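Local coordinates for 450aa long hypothetical fmu protein (Pyrococcus horikoshii, PDB 2YXL) that probably methylates carbon 5 of cytosines in RNA, taking the methyl group from S-adenosyl-L-methionine, at residues N397-I401 / F442-L446; R164-I168 / I392-E396; E246-V250 / S418-P422. All coordinates share one frame; numbering follows the deposited sequence.

Contact 1: residues N397-I401 / F442-L446; sequences NEKNI and FYALL
Asn397 lies flat over one face of the Phe442 ring, its CB 3.4 Å from the ring centroid and only 8° off the normal, a CH-pi contact over the middle of the ring. The site belongs to the Rossmann-like fold of class I methyltransferases: helix 398-407 is laid against strand 441-447, which runs antiparallel to its neighbour 383-389 in the central sheet. Phe442 holds CG anti to its backbone N (chi1 -180°), and the ring extends from the sheet toward the start of the helix. The amide plane of Asn397 is tilted just 19° from the ring, for a flat amide can lie against an aromatic face.

Glu398, bent at chi2, comes in obliquely, its OE1 3.4 Å from Phe442 CE1. This buried carboxylate is paid for elsewhere: OE1 takes a hydrogen bond from Phe424 N and forms a salt bridge with Arg430. Were Phe442 cut back to an alanine, the face under Asn397 CB would be gone and the carbon chain of Glu398 is likely to be left without its ring neighbour.

Ile401, one turn on, offers a slim branch to the sheet. Its CG1 meets the edge of the Phe442 ring near its plane, 3.9 Å from CE2. Ala444, with only a methyl, leaves room for that isoleucine, whose CG1 lies 3.7 Å from Ala444 CB.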
ATOM      1  N   ASN A 397       8.202 -10.893 -11.456  1.00 35.17           N
ATOM      2  CA  ASN A 397       9.561 -10.688 -10.978  1.00 35.00           C
ATOM      3  C   ASN A 397      10.621 -11.498 -11.726  1.00 35.01           C
ATOM      4  O   ASN A 397      11.117 -11.056 -12.766  1.00 34.94           O
ATOM      5  CB  ASN A 397       9.625 -10.950  -9.470  1.00 34.98           C
ATOM      6  CG  ASN A 397       8.735 -10.010  -8.671  1.00 34.83           C
ATOM      7  OD1 ASN A 397       8.172 -10.395  -7.648  1.00 34.71           O
ATOM      8  ND2 ASN A 397       8.609  -8.771  -9.133  1.00 34.63           N
ATOM      9  N   GLU A 398      10.961 -12.675 -11.196  1.00 34.96           N
ATOM     10  CA  GLU A 398      12.024 -13.521 -11.755  1.00 34.89           C
ATOM     11  C   GLU A 398      11.749 -13.947 -13.197  1.00 34.79           C
ATOM     12  O   GLU A 398      12.673 -14.041 -14.009  1.00 34.79           O
ATOM     13  CB  GLU A 398      12.266 -14.754 -10.874  1.00 34.90           C
ATOM     14  CG  GLU A 398      13.022 -14.469  -9.571  1.00 34.94           C
ATOM     15  CD  GLU A 398      12.115 -14.076  -8.407  1.00 35.03           C
ATOM     16  OE1 GLU A 398      12.617 -14.002  -7.266  1.00 34.84           O
ATOM     17  OE2 GLU A 398      10.906 -13.846  -8.621  1.00 34.82           O
ATOM     18  N   LYS A 399      10.478 -14.195 -13.501  1.00 34.72           N
ATOM     19  CA  LYS A 399      10.033 -14.553 -14.848  1.00 34.72           C
ATOM     20  C   LYS A 399      10.275 -13.410 -15.835  1.00 34.55           C
ATOM     21  O   LYS A 399      10.757 -13.639 -16.944  1.00 34.68           O
ATOM     22  CB  LYS A 399       8.551 -14.939 -14.821  1.00 34.80           C
ATOM     23  CG  LYS A 399       7.943 -15.311 -16.162  1.00 35.27           C
ATOM     24  CD  LYS A 399       6.435 -15.418 -16.026  1.00 36.29           C
ATOM     25  CE  LYS A 399       5.795 -16.097 -17.218  1.00 36.50           C
ATOM     26  NZ  LYS A 399       4.390 -16.486 -16.913  1.00 37.13           N
ATOM     27  N   ASN A 400       9.950 -12.186 -15.419  1.00 34.32           N
ATOM     28  CA  ASN A 400      10.146 -10.997 -16.251  1.00 34.19           C
ATOM     29  C   ASN A 400      11.612 -10.629 -16.490  1.00 34.15           C
ATOM     30  O   ASN A 400      11.938  -9.980 -17.488  1.00 34.23           O
ATOM     31  CB  ASN A 400       9.396  -9.797 -15.667  1.00 34.15           C
ATOM     32  CG  ASN A 400       7.930  -9.768 -16.061  1.00 34.44           C
ATOM     33  OD1 ASN A 400       7.468 -10.573 -16.875  1.00 35.50           O
ATOM     34  ND2 ASN A 400       7.191  -8.825 -15.494  1.00 34.23           N
ATOM     35  N   ILE A 401      12.489 -11.041 -15.577  1.00 34.02           N
ATOM     36  CA  ILE A 401      13.926 -10.781 -15.709  1.00 33.86           C
ATOM     37  C   ILE A 401      14.604 -11.835 -16.588  1.00 33.85           C
ATOM     38  O   ILE A 401      15.449 -11.495 -17.417  1.00 33.90           O
ATOM     39  CB  ILE A 401      14.625 -10.635 -14.322  1.00 33.76           C
ATOM     40  CG1 ILE A 401      14.019  -9.468 -13.531  1.00 33.64           C
ATOM     41  CG2 ILE A 401      16.142 -10.451 -14.467  1.00 33.54           C
ATOM     42  CD1 ILE A 401      13.958  -8.131 -14.284  1.00 33.38           C
ATOM     43  N   PHE A 442      10.805  -6.741  -4.617  1.00 31.60           N
ATOM     44  CA  PHE A 442      11.715  -7.403  -5.543  1.00 31.32           C
ATOM     45  C   PHE A 442      12.655  -6.398  -6.187  1.00 31.28           C
ATOM     46  O   PHE A 442      12.245  -5.291  -6.533  1.00 31.04           O
ATOM     47  CB  PHE A 442      10.927  -8.159  -6.611  1.00 31.46           C
ATOM     48  CG  PHE A 442      11.793  -8.885  -7.607  1.00 31.61           C
ATOM     49  CD1 PHE A 442      12.424 -10.079  -7.262  1.00 31.21           C
ATOM     50  CD2 PHE A 442      11.971  -8.376  -8.890  1.00 31.44           C
ATOM     51  CE1 PHE A 442      13.216 -10.751  -8.175  1.00 31.38           C
ATOM     52  CE2 PHE A 442      12.764  -9.043  -9.814  1.00 31.72           C
ATOM     53  CZ  PHE A 442      13.389 -10.233  -9.454  1.00 31.81           C
ATOM     54  N   TYR A 443      13.915  -6.802  -6.338  1.00 31.33           N
ATOM     55  CA  TYR A 443      14.964  -5.958  -6.905  1.00 31.38           C
ATOM     56  C   TYR A 443      15.716  -6.704  -8.004  1.00 31.38           C
ATOM     57  O   TYR A 443      16.114  -7.861  -7.821  1.00 31.51           O
ATOM     58  CB  TYR A 443      15.977  -5.544  -5.826  1.00 31.54           C
ATOM     59  CG  TYR A 443      15.387  -4.950  -4.567  1.00 31.63           C
ATOM     60  CD1 TYR A 443      14.833  -5.769  -3.584  1.00 31.61           C
ATOM     61  CD2 TYR A 443      15.416  -3.572  -4.343  1.00 31.79           C
ATOM     62  CE1 TYR A 443      14.300  -5.236  -2.427  1.00 32.24           C
ATOM     63  CE2 TYR A 443      14.886  -3.025  -3.182  1.00 31.79           C
ATOM     64  CZ  TYR A 443      14.331  -3.866  -2.229  1.00 32.03           C
ATOM     65  OH  TYR A 443      13.795  -3.350  -1.076  1.00 31.51           O
ATOM     66  N   ALA A 444      15.920  -6.036  -9.138  1.00 31.14           N
ATOM     67  CA  ALA A 444      16.763  -6.566 -10.205  1.00 30.83           C
ATOM     68  C   ALA A 444      17.599  -5.449 -10.806  1.00 30.74           C
ATOM     69  O   ALA A 444      17.065  -4.553 -11.464  1.00 30.73           O
ATOM     70  CB  ALA A 444      15.925  -7.235 -11.267  1.00 30.88           C
ATOM     71  N   LEU A 445      18.906  -5.498 -10.561  1.00 30.56           N
ATOM     72  CA  LEU A 445      19.823  -4.493 -11.080  1.00 30.47           C
ATOM     73  C   LEU A 445      20.501  -4.995 -12.353  1.00 30.50           C
ATOM     74  O   LEU A 445      21.048  -6.100 -12.394  1.00 30.47           O
ATOM     75  CB  LEU A 445      20.854  -4.076 -10.022  1.00 30.46           C
ATOM     76  CG  LEU A 445      21.724  -2.843 -10.308  1.00 30.24           C
ATOM     77  CD1 LEU A 445      20.890  -1.563 -10.414  1.00 29.84           C
ATOM     78  CD2 LEU A 445      22.809  -2.685  -9.249  1.00 30.41           C
ATOM     79  N   LEU A 446      20.453  -4.161 -13.385  1.00 30.43           N
ATOM     80  CA  LEU A 446      20.890  -4.535 -14.721  1.00 30.48           C
ATOM     81  C   LEU A 446      21.801  -3.453 -15.279  1.00 30.47           C
ATOM     82  O   LEU A 446      21.578  -2.269 -15.038  1.00 30.47           O
ATOM     83  CB  LEU A 446      19.670  -4.708 -15.635  1.00 30.38           C
ATOM     84  CG  LEU A 446      18.534  -5.593 -15.103  1.00 30.36           C
ATOM     85  CD1 LEU A 446      17.161  -5.086 -15.536  1.00 30.08           C
ATOM     86  CD2 LEU A 446      18.745  -7.047 -15.504  1.00 30.36           C
TER

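Contact 2: residues R164-I168 / I392-E396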
ATOM      1  N   ARG A 164      -1.210 -20.049  -4.061  1.00 38.27           N
ATOM      2  CA  ARG A 164      -0.156 -19.362  -4.808  1.00 38.28           C
ATOM      3  C   ARG A 164       1.047 -18.996  -3.930  1.00 38.12           C
ATOM      4  O   ARG A 164       2.188 -19.079  -4.382  1.00 38.14           O
ATOM      5  CB  ARG A 164      -0.726 -18.116  -5.499  1.00 38.42           C
ATOM      6  CG  ARG A 164       0.111 -17.564  -6.647  1.00 39.03           C
ATOM      7  CD  ARG A 164       0.065 -18.459  -7.879  1.00 40.35           C
ATOM      8  NE  ARG A 164       0.677 -17.813  -9.038  1.00 41.17           N
ATOM      9  CZ  ARG A 164      -0.000 -17.185  -9.997  1.00 41.61           C
ATOM     10  NH1 ARG A 164      -1.327 -17.116  -9.954  1.00 41.63           N
ATOM     11  NH2 ARG A 164       0.652 -16.629 -11.008  1.00 41.94           N
ATOM     12  N   VAL A 165       0.789 -18.599  -2.682  1.00 37.95           N
ATOM     13  CA  VAL A 165       1.858 -18.318  -1.716  1.00 37.77           C
ATOM     14  C   VAL A 165       2.602 -19.607  -1.337  1.00 37.81           C
ATOM     15  O   VAL A 165       3.835 -19.614  -1.261  1.00 37.79           O
ATOM     16  CB  VAL A 165       1.332 -17.575  -0.452  1.00 37.81           C
ATOM     17  CG1 VAL A 165       2.424 -17.439   0.605  1.00 37.56           C
ATOM     18  CG2 VAL A 165       0.797 -16.195  -0.820  1.00 37.58           C
ATOM     19  N   LYS A 166       1.855 -20.693  -1.124  1.00 37.78           N
ATOM     20  CA  LYS A 166       2.450 -22.008  -0.835  1.00 37.84           C
ATOM     21  C   LYS A 166       3.436 -22.468  -1.908  1.00 37.57           C
ATOM     22  O   LYS A 166       4.460 -23.073  -1.591  1.00 37.60           O
ATOM     23  CB  LYS A 166       1.373 -23.076  -0.614  1.00 37.87           C
ATOM     24  CG  LYS A 166       1.022 -23.311   0.848  1.00 38.17           C
ATOM     25  CD  LYS A 166      -0.100 -24.331   0.997  1.00 38.26           C
ATOM     26  CE  LYS A 166      -0.561 -24.436   2.449  1.00 38.81           C
ATOM     27  NZ  LYS A 166      -1.728 -25.350   2.617  1.00 38.45           N
ATOM     28  N   GLY A 167       3.124 -22.172  -3.169  1.00 37.38           N
ATOM     29  CA  GLY A 167       4.013 -22.488  -4.290  1.00 37.04           C
ATOM     30  C   GLY A 167       5.294 -21.669  -4.309  1.00 36.84           C
ATOM     31  O   GLY A 167       6.243 -22.007  -5.019  1.00 36.86           O
ATOM     32  N   ILE A 168       5.319 -20.591  -3.524  1.00 36.63           N
ATOM     33  CA  ILE A 168       6.469 -19.690  -3.460  1.00 36.26           C
ATOM     34  C   ILE A 168       7.270 -19.869  -2.165  1.00 36.09           C
ATOM     35  O   ILE A 168       8.499 -19.892  -2.195  1.00 35.98           O
ATOM     36  CB  ILE A 168       6.039 -18.201  -3.631  1.00 36.29           C
ATOM     37  CG1 ILE A 168       5.301 -18.005  -4.961  1.00 36.04           C
ATOM     38  CG2 ILE A 168       7.248 -17.264  -3.545  1.00 36.22           C
ATOM     39  CD1 ILE A 168       4.582 -16.679  -5.096  1.00 36.10           C
ATOM     40  N   ILE A 392       4.966 -10.224  -4.779  1.00 34.82           N
ATOM     41  CA  ILE A 392       5.669 -11.435  -4.361  1.00 35.13           C
ATOM     42  C   ILE A 392       5.634 -12.533  -5.424  1.00 35.18           C
ATOM     43  O   ILE A 392       6.270 -13.576  -5.263  1.00 35.28           O
ATOM     44  CB  ILE A 392       5.127 -11.989  -3.024  1.00 35.21           C
ATOM     45  CG1 ILE A 392       3.618 -12.238  -3.113  1.00 35.40           C
ATOM     46  CG2 ILE A 392       5.486 -11.039  -1.871  1.00 35.48           C
ATOM     47  CD1 ILE A 392       3.103 -13.301  -2.160  1.00 36.24           C
ATOM     48  N   PHE A 393       4.899 -12.288  -6.507  1.00 35.18           N
ATOM     49  CA  PHE A 393       4.713 -13.286  -7.555  1.00 35.27           C
ATOM     50  C   PHE A 393       5.910 -13.378  -8.491  1.00 35.43           C
ATOM     51  O   PHE A 393       6.443 -12.358  -8.938  1.00 35.52           O
ATOM     52  CB  PHE A 393       3.443 -12.996  -8.361  1.00 35.20           C
ATOM     53  CG  PHE A 393       2.181 -12.988  -7.540  1.00 35.02           C
ATOM     54  CD1 PHE A 393       1.300 -11.912  -7.614  1.00 35.17           C
ATOM     55  CD2 PHE A 393       1.871 -14.051  -6.696  1.00 34.84           C
ATOM     56  CE1 PHE A 393       0.122 -11.894  -6.866  1.00 34.70           C
ATOM     57  CE2 PHE A 393       0.697 -14.042  -5.939  1.00 34.80           C
ATOM     58  CZ  PHE A 393      -0.178 -12.961  -6.028  1.00 34.86           C
ATOM     59  N   LYS A 394       6.321 -14.607  -8.788  1.00 35.59           N
ATOM     60  CA  LYS A 394       7.427 -14.860  -9.711  1.00 35.76           C
ATOM     61  C   LYS A 394       7.129 -14.331 -11.113  1.00 35.84           C
ATOM     62  O   LYS A 394       8.035 -13.857 -11.797  1.00 35.83           O
ATOM     63  CB  LYS A 394       7.757 -16.355  -9.772  1.00 35.78           C
ATOM     64  CG  LYS A 394       8.448 -16.893  -8.526  1.00 35.91           C
ATOM     65  CD  LYS A 394       8.475 -18.412  -8.521  1.00 36.15           C
ATOM     66  CE  LYS A 394       8.987 -18.948  -7.194  1.00 36.47           C
ATOM     67  NZ  LYS A 394       8.854 -20.431  -7.101  1.00 36.58           N
ATOM     68  N   GLU A 395       5.859 -14.402 -11.517  1.00 35.98           N
ATOM     69  CA  GLU A 395       5.406 -13.933 -12.835  1.00 36.18           C
ATOM     70  C   GLU A 395       5.743 -12.473 -13.129  1.00 36.00           C
ATOM     71  O   GLU A 395       6.012 -12.114 -14.276  1.00 36.11           O
ATOM     72  CB  GLU A 395       3.899 -14.148 -12.996  1.00 36.32           C
ATOM     73  CG  GLU A 395       3.508 -15.475 -13.645  1.00 37.63           C
ATOM     74  CD  GLU A 395       3.796 -16.693 -12.774  1.00 39.01           C
ATOM     75  OE1 GLU A 395       3.913 -17.800 -13.339  1.00 39.69           O
ATOM     76  OE2 GLU A 395       3.900 -16.550 -11.534  1.00 39.72           O
ATOM     77  N   GLU A 396       5.723 -11.641 -12.092  1.00 35.78           N
ATOM     78  CA  GLU A 396       6.011 -10.219 -12.229  1.00 35.52           C
ATOM     79  C   GLU A 396       7.484  -9.914 -12.000  1.00 35.33           C
ATOM     80  O   GLU A 396       7.958  -8.821 -12.318  1.00 35.09           O
ATOM     81  CB  GLU A 396       5.170  -9.423 -11.236  1.00 35.63           C
ATOM     82  CG  GLU A 396       3.715  -9.294 -11.618  1.00 36.03           C
ATOM     83  CD  GLU A 396       2.876  -8.784 -10.471  1.00 36.87           C
ATOM     84  OE1 GLU A 396       2.675  -7.555 -10.385  1.00 36.79           O
ATOM     85  OE2 GLU A 396       2.431  -9.609  -9.643  1.00 37.27           O
TER
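Arg164 reaches from helix 159-169 past Phe393 to Glu395. Its CB points toward the loop, and a chi1 of -161°, which sets CG across from the backbone N, starts the chain over the phenyl ring at about a right angle. CG makes the closest approach to that ring, 3.6 Å from Phe393 CE2. A bend at chi2 then carries CD and NE onward, and CZ ends 5.4 Å from the ring centroid, at most a weak cation-pi attraction. At the tip NH2 meets the carboxylate of Glu395 through its guanidinium edge: the bond to OE2 is weak at 3.3 Å but nearly straight (168°), with the two planes almost perpendicular. The stronger partner of the head is Glu358, salt-bridged to NH1, and a long, flexible arginine can serve both acids while its CG packs against an aromatic ring.

The contact joins two parts of the chain far apart in sequence: the helix belongs to the ferredoxin-like family region, and the loop, between strand 383-389 and helix 398-407, to the Rossmann-like RsmB/F methyltransferase.

Ile168, one turn after Arg164, turns its branched chain to the same loop. Its CD1 comes to the edge of the Phe393 ring, 4.1 Å from CD2, and 3.5 Å from Ile392 O, a carbonyl that is hydrogen-bonded to Arg430. Val165 CG2 touches Ile392 CD1 at 3.9 Å, a short beta-branched residue filling the space between loop and helix 173-181. Lys394 runs out extended past Ile168, its CE 4.4 Å from Ile168 CG2, and its cationic end has a cation-pi partner in Phe424.

Contact 3: residues E246-V250 / S418-P422; sequences EASAV and SPYDP
Helix 246-255 begins beside the loop that leads into strand 421-422, with Val250 and Pro419 CA atoms 8.1 Å apart and Ala247 and Tyr420 CA atoms 8.9 Å apart, close enough for side chains alone to bridge the two. The loop owes some of its shape to the cis peptide bond before Pro419. In the Rossmann-like methyltransferase fold this helix stands against the beginning of the antiparallel strand 441-447, touching Phe441 and Tyr443, near the predicted cofactor loop.

Tyr420 carries the contact. Its ring reaches to the first turn of the helix, and its hydroxyl gives a hydrogen bond to Glu246 OE2, 2.8 Å from Tyr420 OH. The carboxylate is met on its anti side, 18° out of its plane, while its own plane is turned 38° from the ring. A chi1 of -172° swings Glu246 CG away from its backbone N, and the chain, extended beyond that point, is long enough to bring OE2 to the phenol near the plane of the ring. The same OE2 forms a salt bridge with Arg217, and OE1 accepts a hydrogen bond from Ser215, so both oxygens of this buried acid are occupied.

Val250 supplies the apolar side. CG1 comes to 3.6 Å from Pro419 CD, and CG2 lies 3.8 Å from Tyr420 CE1; both methyls sit in the angle between proline and tyrosine, CG1 nearer the proline. Ala247 is small enough to admit the phenol: its CB is 4.1 Å from Tyr420 OH. Elsewhere the tyrosine ring meets His436 edge-to-face.

A donating phenol, a serine hydroxyl and an arginine gathered round one carboxylate would tend to keep Glu246 ionised despite its burial, with the tyrosine acting as a neutral donor.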
ATOM      1  N   GLU A 246      10.523   0.861   4.071  1.00 38.61           N
ATOM      2  CA  GLU A 246      11.963   0.612   4.082  1.00 38.37           C
ATOM      3  C   GLU A 246      12.442   0.005   2.755  1.00 38.09           C
ATOM      4  O   GLU A 246      13.441   0.454   2.189  1.00 38.18           O
ATOM      5  CB  GLU A 246      12.348  -0.287   5.263  1.00 38.25           C
ATOM      6  CG  GLU A 246      13.851  -0.438   5.474  1.00 37.92           C
ATOM      7  CD  GLU A 246      14.193  -1.528   6.471  1.00 38.53           C
ATOM      8  OE1 GLU A 246      14.522  -1.194   7.630  1.00 40.29           O
ATOM      9  OE2 GLU A 246      14.119  -2.719   6.110  1.00 38.49           O
ATOM     10  N   ALA A 247      11.715  -1.000   2.269  1.00 37.77           N
ATOM     11  CA  ALA A 247      12.037  -1.675   1.011  1.00 37.64           C
ATOM     12  C   ALA A 247      12.106  -0.715  -0.184  1.00 37.65           C
ATOM     13  O   ALA A 247      12.981  -0.839  -1.042  1.00 37.40           O
ATOM     14  CB  ALA A 247      11.045  -2.798   0.743  1.00 37.36           C
ATOM     15  N   SER A 248      11.187   0.248  -0.220  1.00 37.72           N
ATOM     16  CA  SER A 248      11.162   1.258  -1.273  1.00 37.99           C
ATOM     17  C   SER A 248      12.351   2.215  -1.210  1.00 38.15           C
ATOM     18  O   SER A 248      12.853   2.655  -2.246  1.00 38.37           O
ATOM     19  CB  SER A 248       9.854   2.041  -1.224  1.00 37.99           C
ATOM     20  OG  SER A 248       8.753   1.205  -1.535  1.00 38.28           O
ATOM     21  N   ALA A 249      12.798   2.532   0.005  1.00 38.29           N
ATOM     22  CA  ALA A 249      13.961   3.400   0.206  1.00 38.34           C
ATOM     23  C   ALA A 249      15.262   2.744  -0.256  1.00 38.42           C
ATOM     24  O   ALA A 249      16.148   3.421  -0.780  1.00 38.46           O
ATOM     25  CB  ALA A 249      14.071   3.808   1.656  1.00 38.35           C
ATOM     26  N   VAL A 250      15.367   1.432  -0.045  1.00 38.44           N
ATOM     27  CA  VAL A 250      16.529   0.643  -0.464  1.00 38.38           C
ATOM     28  C   VAL A 250      16.704   0.673  -1.989  1.00 38.41           C
ATOM     29  O   VAL A 250      17.829   0.774  -2.489  1.00 38.47           O
ATOM     30  CB  VAL A 250      16.424  -0.824   0.048  1.00 38.44           C
ATOM     31  CG1 VAL A 250      17.473  -1.726  -0.607  1.00 38.25           C
ATOM     32  CG2 VAL A 250      16.549  -0.874   1.567  1.00 38.24           C
ATOM     33  N   SER A 418      22.916  -6.927  -0.154  1.00 36.51           N
ATOM     34  CA  SER A 418      22.406  -6.086   0.931  1.00 36.06           C
ATOM     35  C   SER A 418      21.144  -5.311   0.562  1.00 35.73           C
ATOM     36  O   SER A 418      21.018  -4.840  -0.565  1.00 35.80           O
ATOM     37  CB  SER A 418      23.486  -5.125   1.418  1.00 35.92           C
ATOM     38  OG  SER A 418      24.411  -5.811   2.234  1.00 36.17           O
ATOM     39  N   PRO A 419      20.217  -5.148   1.527  1.00 35.37           N
ATOM     40  CA  PRO A 419      20.263  -5.700   2.878  1.00 35.04           C
ATOM     41  C   PRO A 419      19.361  -6.922   3.091  1.00 34.81           C
ATOM     42  O   PRO A 419      19.279  -7.441   4.205  1.00 34.72           O
ATOM     43  CB  PRO A 419      19.757  -4.528   3.720  1.00 35.09           C
ATOM     44  CG  PRO A 419      18.829  -3.737   2.770  1.00 35.06           C
ATOM     45  CD  PRO A 419      19.047  -4.269   1.366  1.00 35.24           C
ATOM     46  N   TYR A 420      18.696  -7.377   2.034  1.00 34.56           N
ATOM     47  CA  TYR A 420      17.700  -8.437   2.168  1.00 34.38           C
ATOM     48  C   TYR A 420      18.201  -9.802   1.690  1.00 34.36           C
ATOM     49  O   TYR A 420      19.388 -10.104   1.794  1.00 34.52           O
ATOM     50  CB  TYR A 420      16.385  -8.038   1.484  1.00 34.02           C
ATOM     51  CG  TYR A 420      15.803  -6.730   1.983  1.00 33.88           C
ATOM     52  CD1 TYR A 420      15.750  -5.609   1.153  1.00 33.85           C
ATOM     53  CD2 TYR A 420      15.311  -6.608   3.288  1.00 33.30           C
ATOM     54  CE1 TYR A 420      15.215  -4.401   1.602  1.00 33.57           C
ATOM     55  CE2 TYR A 420      14.777  -5.405   3.748  1.00 33.09           C
ATOM     56  CZ  TYR A 420      14.731  -4.306   2.899  1.00 33.55           C
ATOM     57  OH  TYR A 420      14.205  -3.114   3.340  1.00 33.33           O
ATOM     58  N   ASP A 421      17.286 -10.619   1.175  1.00 34.46           N
ATOM     59  CA  ASP A 421      17.580 -12.009   0.841  1.00 34.50           C
ATOM     60  C   ASP A 421      17.660 -12.264  -0.668  1.00 34.45           C
ATOM     61  O   ASP A 421      17.222 -11.428  -1.458  1.00 34.39           O
ATOM     62  CB  ASP A 421      16.538 -12.922   1.496  1.00 34.58           C
ATOM     63  CG  ASP A 421      16.692 -12.994   3.008  1.00 34.76           C
ATOM     64  OD1 ASP A 421      17.621 -12.357   3.558  1.00 34.83           O
ATOM     65  OD2 ASP A 421      15.883 -13.692   3.648  1.00 35.14           O
ATOM     66  N   PRO A 422      18.241 -13.413  -1.073  1.00 34.47           N
ATOM     67  CA  PRO A 422      18.288 -13.746  -2.495  1.00 34.50           C
ATOM     68  C   PRO A 422      16.903 -14.046  -3.052  1.00 34.58           C
ATOM     69  O   PRO A 422      16.072 -14.639  -2.358  1.00 34.53           O
ATOM     70  CB  PRO A 422      19.145 -15.020  -2.535  1.00 34.47           C
ATOM     71  CG  PRO A 422      19.838 -15.079  -1.218  1.00 34.42           C
ATOM     72  CD  PRO A 422      18.899 -14.446  -0.253  1.00 34.49           C
TER

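In the fold
Segments 392-396 and 397-401, of contacts 2 and 1, follow each other shortly after Cys390; the contact centres are about 13 Å apart, and Lys399 N is probably hydrogen-bonded to Lys394 O, 3.0 Å away. Contacts 1 and 3 meet through strand 441-447, where Tyr443 OH lies 2.6 Å from Ala247 O, a probable hydrogen bond; their centres are about 14 Å apart. Contacts 2 and 3 do not touch, their nearest atoms being about 9 Å apart. Each contact has a side chain near that of the predicted nucleophile Cys390: Phe442 and Ile392 at about 8 Å, Ala247 at about 7 Å. Bound sinefungin lies about 11 Å from the side chains of both Asn397 and Ala247.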